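Local coordinates for succinoglycan biosynthesis protein (Bacillus cereus ATCC 14579, PDB 3B55), which binds a calcium ion and belongs to the erythromycin esterase family, so it may act as a hydrolase, although its reaction is not established, at residues Val78-Ala83 / Arg96-Leu101; Asn109-Glu114 / Glu289-Thr294; Arg167-Asp172 / Glu296-Thr301. The protein carries 1 engineered substitution. All blocks are in the same frame, centred on the assembly; numbering follows the deposited sequence.

Interaction 1. Residues Val78-Ala83 / Arg96-Leu101; sequences VGLGEA and RIVKYL
Leu80 reaches out from strand 77-82 and sets its two methyl branches against the side chains of Ile97 and Val98 on helix 88-104. Its CG lies anti to the backbone N (chi1 -170°), carrying the fork off the strand so that both branches meet the helix. CD1 goes to the end of the isoleucine, 3.7 Å from Ile97 CD1. CD2 lies 3.9 Å from Val98 CG2 and 4.0 Å from Ile97 CG2, so it fits between two consecutive residues of the helix. The leucine and isoleucine chains cross obliquely. Ile97 CG2 is also 4.1 Å from Leu80 CD1, and so touches both arms of the fork.

One helical turn further on, Leu101 makes the second point of contact. Its CD1 approaches Val78 CG1 at 4.1 Å, a looser apolar touch than the one at Leu80. Strand and helix run almost antiparallel (167°), and the axes of the two short segments approach to 10.8 Å. Two residues of strand rise about as far as one turn of helix, and Leu80 falls opposite Ile97, Val78 opposite Leu101. Branched aliphatic residues suit this buried interface, filling it with methyl groups and bringing in no polar atoms that would need partners.

The arrangement is the first half of a beta-alpha-beta crossover, in which helix 88-104 packs on the parallel sheet before the chain enters strand 109-112. Val98 and Leu101 rest on Ile302 of the adjacent strand 301-306, Leu80 touches Ile339 of strand 336-344 on the other flank, and helix 68-72 packs against Val78 and Ile97.

Interaction 2. Residues Asn109-Glu114 / Glu289-Thr294; sequences NLVLEE and ENAKWT. With CA (calcium ion), chain B.
Val111 and Thr294 meet in the helix-on-sheet packing of an alpha/beta fold, where helix 278-298 covers strand 109-112, the strand that leads into the calcium ligand Glu113. Glu113 comes just past the strand, at the centre of an inverse gamma turn. Its side chain, extended beyond CG, brings OE2 to 2.3 Å from the calcium ion; His85 supplies a second ligand. The other carboxylate oxygen, OE1, accepts a hydrogen bond from the backbone N of His306, which helps to fix how the group is turned. The packing itself lies further back along the strand.

There Val111 and Thr294 reach toward each other tip to tip: Val111 CG2 is 3.7 Å from Thr294 OG1 and 3.8 Å from Thr294 CG2. The threonine has its methyl anti to the backbone N and its hydroxyl beside that N (chi1 -57°). The hydroxyl can thus turn back along the helix and donate to Asn290 O at 2.9 Å, with a C=O...donor angle of 156° and slightly tilted from the carbonyl plane. Asn290 O also takes the backbone N-H of Thr294, so one carbonyl holds two donors. This is why a threonine suits a buried helix face: its own helix satisfies the hydroxyl, while the methyl packs like that of a valine. That methyl also lies 3.7 Å from Asn109 CB, the two side chains sliding past each other in opposite directions. Small Ala291 sits under the other branch, its CB 4.4 Å from Val111 CG1, and here the two backbones come close.

Strand and helix are nearly antiparallel (174°). Strands 301-306 and 167-172 flank strand 109-112, and both touch Thr294, through Thr301 and Ile169. On the other face of the sheet, Leu110 packs against helix 144-158.

Interaction 3. Residues Arg167-Asp172 / Glu296-Thr301; sequences RVIGMD and EHLGKT
Arg167 and Ile169 of strand 167-172 close on Leu298, the last residue of helix 278-298. The arginine leaves the strand toward the helix, and its CB and CG pass close to the amide end of the Asn109 side chain on the neighbouring strand. It does not run out straight: CG stands beside the backbone N (chi1 -51°), and further bends at chi2 and chi3 carry CD and NE round until NH1 lies beside the tip of Leu298. The two terminal nitrogens then part company. NH1 lies 4.0 Å from Leu298 CD1, approached obliquely, with the two side chains crossing at about a right angle. NH2 makes a salt bridge with Asp123, which provides the charge partner that the leucine cannot.

The same leucine methyl serves Ile169, whose CD1 is 4.1 Å away. Leucine suits the place because one branch reaches both the isoleucine end and the arginine tip, while arginine suits the outer edge because its tip can pack and still meet a carboxylate. Beyond Leu298 the helix stops at Gly299, with positive phi (111°), where a CB would jam against the carbonyl O of Leu298. Thr301 OG1 then donates to Gly299 O at 2.9 Å, from above the carbonyl plane, as the chain turns into strand 301-306.

Trp254 of helix 250-268 touches both Arg167 and Leu298, and helix 116-128 packs on the strand through Val168, Arg167 and Ile169.

Interactions 1 and 2 are wholly buried, whereas interaction 3 is partly exposed at the sheet's outer strand within the chain. All three rest on one mixed sheet, but helix 88-104 of interaction 1 and helix 278-298, shared by interactions 2 and 3, cover opposite faces. Backbone bonds within the sheet tie them together: Val78 N to Thr301 O (3.0 Å) joins interactions 1 and 3, and Leu112 N to Ile169 O (2.8 Å) joins 2 and 3. The chemistry differs with place. Interaction 1 is purely aliphatic, interaction 2 adds a threonine hydroxyl satisfied within its helix and leads to the calcium, and interaction 3, partly exposed, brings in a charged arginine.

Interaction 1. Residues Val78-Ala83 / Arg96-Leu101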
loop_
_atom_site.group_PDB
_atom_site.type_symbol
_atom_site.label_atom_id
_atom_site.label_comp_id
_atom_site.label_asym_id
_atom_site.label_seq_id
_atom_site.Cartn_x
_atom_site.Cartn_y
_atom_site.Cartn_z
ATOM N N VAL A 78 3.758 9.544 -3.578
ATOM C CA VAL A 78 2.372 9.543 -4.020
ATOM C C VAL A 78 1.632 8.277 -3.619
ATOM O O VAL A 78 2.022 7.171 -4.002
ATOM C CB VAL A 78 2.307 9.692 -5.567
ATOM C CG1 VAL A 78 0.880 9.488 -6.072
ATOM C CG2 VAL A 78 2.832 11.059 -5.972
ATOM N N GLY A 79 0.561 8.452 -2.847
ATOM C CA GLY A 79 -0.241 7.323 -2.418
ATOM C C GLY A 79 -1.198 6.986 -3.550
ATOM O O GLY A 79 -1.852 7.879 -4.093
ATOM N N LEU A 80 -1.283 5.711 -3.919
ATOM C CA LEU A 80 -2.164 5.287 -5.003
ATOM C C LEU A 80 -3.074 4.198 -4.453
ATOM O O LEU A 80 -2.708 3.022 -4.419
ATOM C CB LEU A 80 -1.318 4.777 -6.180
ATOM C CG LEU A 80 -1.961 4.486 -7.541
ATOM C CD1 LEU A 80 -2.761 5.700 -8.015
ATOM C CD2 LEU A 80 -0.853 4.137 -8.562
ATOM N N GLY A 81 -4.272 4.593 -4.031
ATOM C CA GLY A 81 -5.184 3.623 -3.448
ATOM C C GLY A 81 -6.125 2.881 -4.367
ATOM O O GLY A 81 -6.436 3.334 -5.463
ATOM N N GLU A 82 -6.566 1.711 -3.913
ATOM C CA GLU A 82 -7.506 0.900 -4.684
ATOM C C GLU A 82 -8.793 0.801 -3.885
ATOM O O GLU A 82 -8.769 0.442 -2.712
ATOM C CB GLU A 82 -6.923 -0.494 -4.988
ATOM C CG GLU A 82 -6.098 -1.111 -3.871
ATOM C CD GLU A 82 -5.170 -2.206 -4.393
ATOM O OE1 GLU A 82 -4.383 -1.929 -5.331
ATOM O OE2 GLU A 82 -5.218 -3.342 -3.876
ATOM N N ALA A 83 -9.910 1.156 -4.512
ATOM C CA ALA A 83 -11.198 1.119 -3.831
ATOM C C ALA A 83 -11.448 -0.248 -3.218
ATOM O O ALA A 83 -12.121 -0.361 -2.203
ATOM C CB ALA A 83 -12.328 1.483 -4.802
ATOM N N ARG A 96 -1.320 1.551 -15.041
ATOM C CA ARG A 96 -1.079 2.614 -16.007
ATOM C C ARG A 96 -0.480 3.862 -15.359
ATOM O O ARG A 96 0.391 4.516 -15.936
ATOM C CB ARG A 96 -2.379 3.000 -16.703
ATOM C CG ARG A 96 -3.077 1.872 -17.456
ATOM C CD ARG A 96 -4.137 2.469 -18.360
ATOM N NE ARG A 96 -3.515 3.391 -19.310
ATOM C CZ ARG A 96 -4.029 4.561 -19.671
ATOM N NH1 ARG A 96 -5.189 4.965 -19.162
ATOM N NH2 ARG A 96 -3.376 5.333 -20.529
ATOM N N ILE A 97 -0.966 4.199 -14.168
ATOM C CA ILE A 97 -0.485 5.369 -13.447
ATOM C C ILE A 97 0.964 5.192 -13.009
ATOM O O ILE A 97 1.781 6.106 -13.155
ATOM C CB ILE A 97 -1.372 5.654 -12.212
ATOM C CG1 ILE A 97 -2.812 5.908 -12.677
ATOM C CG2 ILE A 97 -0.833 6.845 -11.440
ATOM C CD1 ILE A 97 -3.808 6.052 -11.563
ATOM N N VAL A 98 1.281 4.023 -12.464
ATOM C CA VAL A 98 2.650 3.749 -12.053
ATOM C C VAL A 98 3.536 3.978 -13.271
ATOM O O VAL A 98 4.555 4.659 -13.188
ATOM C CB VAL A 98 2.813 2.291 -11.575
ATOM C CG1 VAL A 98 4.272 2.001 -11.263
ATOM C CG2 VAL A 98 1.954 2.059 -10.341
ATOM N N LYS A 99 3.124 3.400 -14.398
ATOM C CA LYS A 99 3.842 3.528 -15.663
ATOM C C LYS A 99 4.117 4.991 -15.981
ATOM O O LYS A 99 5.229 5.359 -16.346
ATOM C CB LYS A 99 3.012 2.951 -16.805
ATOM C CG LYS A 99 3.318 1.522 -17.187
ATOM C CD LYS A 99 2.640 1.220 -18.511
ATOM C CE LYS A 99 3.159 -0.051 -19.138
ATOM N NZ LYS A 99 2.570 -0.248 -20.488
ATOM N N TYR A 100 3.082 5.816 -15.864
ATOM C CA TYR A 100 3.205 7.242 -16.134
ATOM C C TYR A 100 4.157 7.930 -15.150
ATOM O O TYR A 100 5.047 8.677 -15.556
ATOM C CB TYR A 100 1.841 7.916 -16.047
ATOM C CG TYR A 100 1.927 9.401 -16.270
ATOM C CD1 TYR A 100 2.081 9.917 -17.557
ATOM C CD2 TYR A 100 1.950 10.291 -15.192
ATOM C CE1 TYR A 100 2.264 11.277 -17.769
ATOM C CE2 TYR A 100 2.136 11.654 -15.394
ATOM C CZ TYR A 100 2.295 12.137 -16.683
ATOM O OH TYR A 100 2.515 13.478 -16.892
ATOM N N LEU A 101 3.949 7.687 -13.857
ATOM C CA LEU A 101 4.779 8.280 -12.823
ATOM C C LEU A 101 6.243 7.846 -12.946
ATOM O O LEU A 101 7.148 8.636 -12.701
ATOM C CB LEU A 101 4.222 7.925 -11.434
ATOM C CG LEU A 101 2.882 8.591 -11.066
ATOM C CD1 LEU A 101 2.431 8.154 -9.682
ATOM C CD2 LEU A 101 3.026 10.095 -11.095
#

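Interaction 2. Residues Asn109-Glu114 / Glu289-Thr294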
loop_
_atom_site.group_PDB
_atom_site.type_symbol
_atom_site.label_atom_id
_atom_site.label_comp_id
_atom_site.label_asym_id
_atom_site.label_seq_id
_atom_site.Cartn_x
_atom_site.Cartn_y
_atom_site.Cartn_z
ATOM N N ASN A 109 10.521 3.916 -6.938
ATOM C CA ASN A 109 10.203 2.900 -5.945
ATOM C C ASN A 109 8.717 2.668 -5.842
ATOM O O ASN A 109 7.928 3.604 -5.854
ATOM C CB ASN A 109 10.743 3.298 -4.571
ATOM C CG ASN A 109 12.187 3.704 -4.623
ATOM O OD1 ASN A 109 12.505 4.889 -4.716
ATOM N ND2 ASN A 109 13.078 2.720 -4.587
ATOM N N LEU A 110 8.348 1.403 -5.765
ATOM C CA LEU A 110 6.959 1.030 -5.629
ATOM C C LEU A 110 6.839 0.288 -4.308
ATOM O O LEU A 110 7.394 -0.803 -4.144
ATOM C CB LEU A 110 6.521 0.115 -6.775
ATOM C CG LEU A 110 5.095 -0.451 -6.654
ATOM C CD1 LEU A 110 4.090 0.678 -6.610
ATOM C CD2 LEU A 110 4.795 -1.354 -7.843
ATOM N N VAL A 111 6.143 0.906 -3.362
ATOM C CA VAL A 111 5.929 0.299 -2.066
ATOM C C VAL A 111 4.543 -0.326 -2.099
ATOM O O VAL A 111 3.533 0.363 -2.260
ATOM C CB VAL A 111 6.015 1.336 -0.923
ATOM C CG1 VAL A 111 5.695 0.668 0.404
ATOM C CG2 VAL A 111 7.422 1.928 -0.873
ATOM N N LEU A 112 4.505 -1.641 -1.955
ATOM C CA LEU A 112 3.250 -2.371 -1.985
ATOM C C LEU A 112 2.738 -2.674 -0.609
ATOM O O LEU A 112 3.508 -2.868 0.335
ATOM C CB LEU A 112 3.407 -3.715 -2.702
ATOM C CG LEU A 112 3.828 -3.759 -4.163
ATOM C CD1 LEU A 112 4.049 -5.208 -4.540
ATOM C CD2 LEU A 112 2.770 -3.124 -5.056
ATOM N N GLU A 113 1.418 -2.737 -0.521
ATOM C CA GLU A 113 0.763 -3.075 0.714
ATOM C C GLU A 113 0.943 -4.595 0.764
ATOM O O GLU A 113 -0.016 -5.374 0.714
ATOM C CB GLU A 113 -0.705 -2.728 0.627
ATOM C CG GLU A 113 -1.406 -2.880 1.915
ATOM C CD GLU A 113 -2.840 -3.171 1.696
ATOM O OE1 GLU A 113 -3.597 -2.276 1.253
ATOM O OE2 GLU A 113 -3.187 -4.326 1.958
ATOM N N GLU A 114 2.202 -5.004 0.841
ATOM C CA GLU A 114 2.567 -6.412 0.879
ATOM C C GLU A 114 3.653 -6.591 1.936
ATOM O O GLU A 114 4.355 -5.641 2.283
ATOM C CB GLU A 114 3.082 -6.823 -0.507
ATOM C CG GLU A 114 3.504 -8.275 -0.643
ATOM C CD GLU A 114 2.378 -9.228 -0.318
ATOM O OE1 GLU A 114 2.069 -9.393 0.881
ATOM O OE2 GLU A 114 1.800 -9.806 -1.261
ATOM N N GLU A 289 6.158 3.890 8.476
ATOM C CA GLU A 289 7.605 3.949 8.672
ATOM C C GLU A 289 8.358 3.301 7.522
ATOM O O GLU A 289 9.397 3.800 7.095
ATOM C CB GLU A 289 8.006 3.259 9.988
ATOM C CG GLU A 289 7.462 3.921 11.246
ATOM C CD GLU A 289 8.052 3.333 12.527
ATOM O OE1 GLU A 289 8.578 2.195 12.479
ATOM O OE2 GLU A 289 7.971 4.001 13.584
ATOM N N ASN A 290 7.827 2.192 7.021
ATOM C CA ASN A 290 8.469 1.484 5.925
ATOM C C ASN A 290 8.360 2.260 4.623
ATOM O O ASN A 290 9.277 2.235 3.808
ATOM C CB ASN A 290 7.862 0.085 5.789
ATOM C CG ASN A 290 8.183 -0.791 6.989
ATOM O OD1 ASN A 290 7.506 -1.791 7.259
ATOM N ND2 ASN A 290 9.231 -0.417 7.716
ATOM N N ALA A 291 7.241 2.954 4.438
ATOM C CA ALA A 291 7.032 3.757 3.242
ATOM C C ALA A 291 7.901 5.013 3.349
ATOM O O ALA A 291 8.432 5.501 2.349
ATOM C CB ALA A 291 5.574 4.141 3.123
ATOM N N LYS A 292 8.044 5.534 4.565
ATOM C CA LYS A 292 8.865 6.725 4.786
ATOM C C LYS A 292 10.336 6.377 4.594
ATOM O O LYS A 292 11.082 7.120 3.953
ATOM C CB LYS A 292 8.651 7.287 6.195
ATOM C CG LYS A 292 9.505 8.514 6.460
ATOM C CD LYS A 292 9.043 9.308 7.670
ATOM C CE LYS A 292 9.752 8.875 8.933
ATOM N NZ LYS A 292 9.625 9.929 9.982
ATOM N N TRP A 293 10.752 5.245 5.150
ATOM C CA TRP A 293 12.137 4.802 5.010
ATOM C C TRP A 293 12.536 4.716 3.516
ATOM O O TRP A 293 13.632 5.126 3.130
ATOM C CB TRP A 293 12.311 3.432 5.671
ATOM C CG TRP A 293 13.694 2.900 5.547
ATOM C CD1 TRP A 293 14.728 3.094 6.416
ATOM C CD2 TRP A 293 14.232 2.173 4.438
ATOM N NE1 TRP A 293 15.880 2.538 5.912
ATOM C CE2 TRP A 293 15.603 1.968 4.698
ATOM C CE3 TRP A 293 13.686 1.679 3.245
ATOM C CZ2 TRP A 293 16.444 1.288 3.806
ATOM C CZ3 TRP A 293 14.523 1.001 2.354
ATOM C CH2 TRP A 293 15.888 0.814 2.642
ATOM N N THR A 294 11.639 4.190 2.686
ATOM C CA THR A 294 11.897 4.042 1.255
ATOM C C THR A 294 12.157 5.386 0.574
ATOM O O THR A 294 13.152 5.559 -0.115
ATOM C CB THR A 294 10.709 3.355 0.554
ATOM O OG1 THR A 294 10.468 2.085 1.167
ATOM C CG2 THR A 294 11.015 3.143 -0.931
HETATM CA CA CA B . -5.490 -4.373 2.405
#

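Interaction 3. Residues Arg167-Asp172 / Glu296-Thr301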
loop_
_atom_site.group_PDB
_atom_site.type_symbol
_atom_site.label_atom_id
_atom_site.label_comp_id
_atom_site.label_asym_id
_atom_site.label_seq_id
_atom_site.Cartn_x
_atom_site.Cartn_y
_atom_site.Cartn_z
ATOM N N ARG A 167 12.467 -0.127 -7.869
ATOM C CA ARG A 167 12.627 -1.099 -6.787
ATOM C C ARG A 167 11.262 -1.442 -6.200
ATOM O O ARG A 167 10.367 -0.597 -6.156
ATOM C CB ARG A 167 13.505 -0.530 -5.669
ATOM C CG ARG A 167 14.835 0.048 -6.120
ATOM C CD ARG A 167 15.727 -0.988 -6.794
ATOM N NE ARG A 167 16.001 -2.156 -5.956
ATOM C CZ ARG A 167 16.512 -2.107 -4.729
ATOM N NH1 ARG A 167 16.810 -0.941 -4.168
ATOM N NH2 ARG A 167 16.729 -3.230 -4.059
ATOM N N VAL A 168 11.103 -2.683 -5.752
ATOM C CA VAL A 168 9.848 -3.117 -5.160
ATOM C C VAL A 168 10.015 -3.360 -3.670
ATOM O O VAL A 168 10.783 -4.222 -3.255
ATOM C CB VAL A 168 9.324 -4.406 -5.822
ATOM C CG1 VAL A 168 8.169 -4.978 -5.014
ATOM C CG2 VAL A 168 8.863 -4.101 -7.230
ATOM N N ILE A 169 9.283 -2.593 -2.871
ATOM C CA ILE A 169 9.346 -2.710 -1.415
ATOM C C ILE A 169 7.994 -3.113 -0.823
ATOM O O ILE A 169 6.938 -2.787 -1.371
ATOM C CB ILE A 169 9.780 -1.353 -0.758
ATOM C CG1 ILE A 169 11.216 -0.997 -1.155
ATOM C CG2 ILE A 169 9.659 -1.427 0.758
ATOM C CD1 ILE A 169 11.313 -0.207 -2.440
ATOM N N GLY A 170 8.045 -3.822 0.299
ATOM C CA GLY A 170 6.839 -4.242 0.985
ATOM C C GLY A 170 6.767 -3.523 2.325
ATOM O O GLY A 170 7.705 -3.588 3.126
HETATM N N MSE A 171 5.663 -2.835 2.588
HETATM C CA MSE A 171 5.537 -2.118 3.844
HETATM C C MSE A 171 4.767 -2.885 4.923
HETATM O O MSE A 171 4.755 -2.470 6.083
HETATM C CB MSE A 171 4.880 -0.759 3.600
HETATM C CG MSE A 171 3.413 -0.833 3.227
HETATM SE SE MSE A 171 2.636 0.919 2.917
HETATM C CE MSE A 171 1.103 0.379 1.861
ATOM N N ASP A 172 4.141 -4.003 4.555
ATOM C CA ASP A 172 3.369 -4.773 5.532
ATOM C C ASP A 172 4.214 -5.736 6.363
ATOM O O ASP A 172 5.288 -6.166 5.936
ATOM C CB ASP A 172 2.247 -5.546 4.842
ATOM C CG ASP A 172 1.051 -5.740 5.739
ATOM O OD1 ASP A 172 1.189 -5.514 6.961
ATOM O OD2 ASP A 172 -0.022 -6.124 5.232
ATOM N N GLU A 296 12.891 8.251 1.982
ATOM C CA GLU A 296 14.062 8.896 2.557
ATOM C C GLU A 296 15.395 8.294 2.117
ATOM O O GLU A 296 16.380 9.016 1.979
ATOM C CB GLU A 296 13.970 8.909 4.088
ATOM C CG GLU A 296 12.744 9.634 4.624
ATOM C CD GLU A 296 12.884 10.039 6.088
ATOM O OE1 GLU A 296 13.109 9.149 6.936
ATOM O OE2 GLU A 296 12.758 11.248 6.387
ATOM N N HIS A 297 15.433 6.983 1.895
ATOM C CA HIS A 297 16.676 6.342 1.483
ATOM C C HIS A 297 16.784 5.998 0.005
ATOM O O HIS A 297 17.885 5.945 -0.522
ATOM C CB HIS A 297 16.921 5.067 2.292
ATOM C CG HIS A 297 17.124 5.310 3.754
ATOM N ND1 HIS A 297 16.097 5.686 4.593
ATOM C CD2 HIS A 297 18.239 5.262 4.521
ATOM C CE1 HIS A 297 16.572 5.866 5.813
ATOM N NE2 HIS A 297 17.869 5.615 5.797
ATOM N N LEU A 298 15.660 5.780 -0.673
ATOM C CA LEU A 298 15.709 5.417 -2.087
ATOM C C LEU A 298 15.122 6.430 -3.064
ATOM O O LEU A 298 15.271 6.272 -4.270
ATOM C CB LEU A 298 15.052 4.045 -2.299
ATOM C CG LEU A 298 15.595 2.918 -1.414
ATOM C CD1 LEU A 298 14.913 1.613 -1.786
ATOM C CD2 LEU A 298 17.113 2.787 -1.573
ATOM N N GLY A 299 14.442 7.459 -2.559
ATOM C CA GLY A 299 13.904 8.472 -3.459
ATOM C C GLY A 299 12.403 8.587 -3.667
ATOM O O GLY A 299 11.603 8.188 -2.823
ATOM N N LYS A 300 12.023 9.143 -4.813
ATOM C CA LYS A 300 10.619 9.325 -5.151
ATOM C C LYS A 300 9.924 7.969 -5.124
ATOM O O LYS A 300 10.296 7.046 -5.854
ATOM C CB LYS A 300 10.503 10.001 -6.517
ATOM C CG LYS A 300 11.284 11.313 -6.573
ATOM C CD LYS A 300 10.434 12.471 -7.051
ATOM C CE LYS A 300 10.022 12.302 -8.495
ATOM N NZ LYS A 300 9.313 13.513 -9.003
ATOM N N THR A 301 8.908 7.864 -4.277
ATOM C CA THR A 301 8.194 6.611 -4.077
ATOM C C THR A 301 6.693 6.637 -4.341
ATOM O O THR A 301 6.035 7.678 -4.208
ATOM C CB THR A 301 8.427 6.134 -2.622
ATOM O OG1 THR A 301 9.831 5.937 -2.415
ATOM C CG2 THR A 301 7.694 4.822 -2.339
#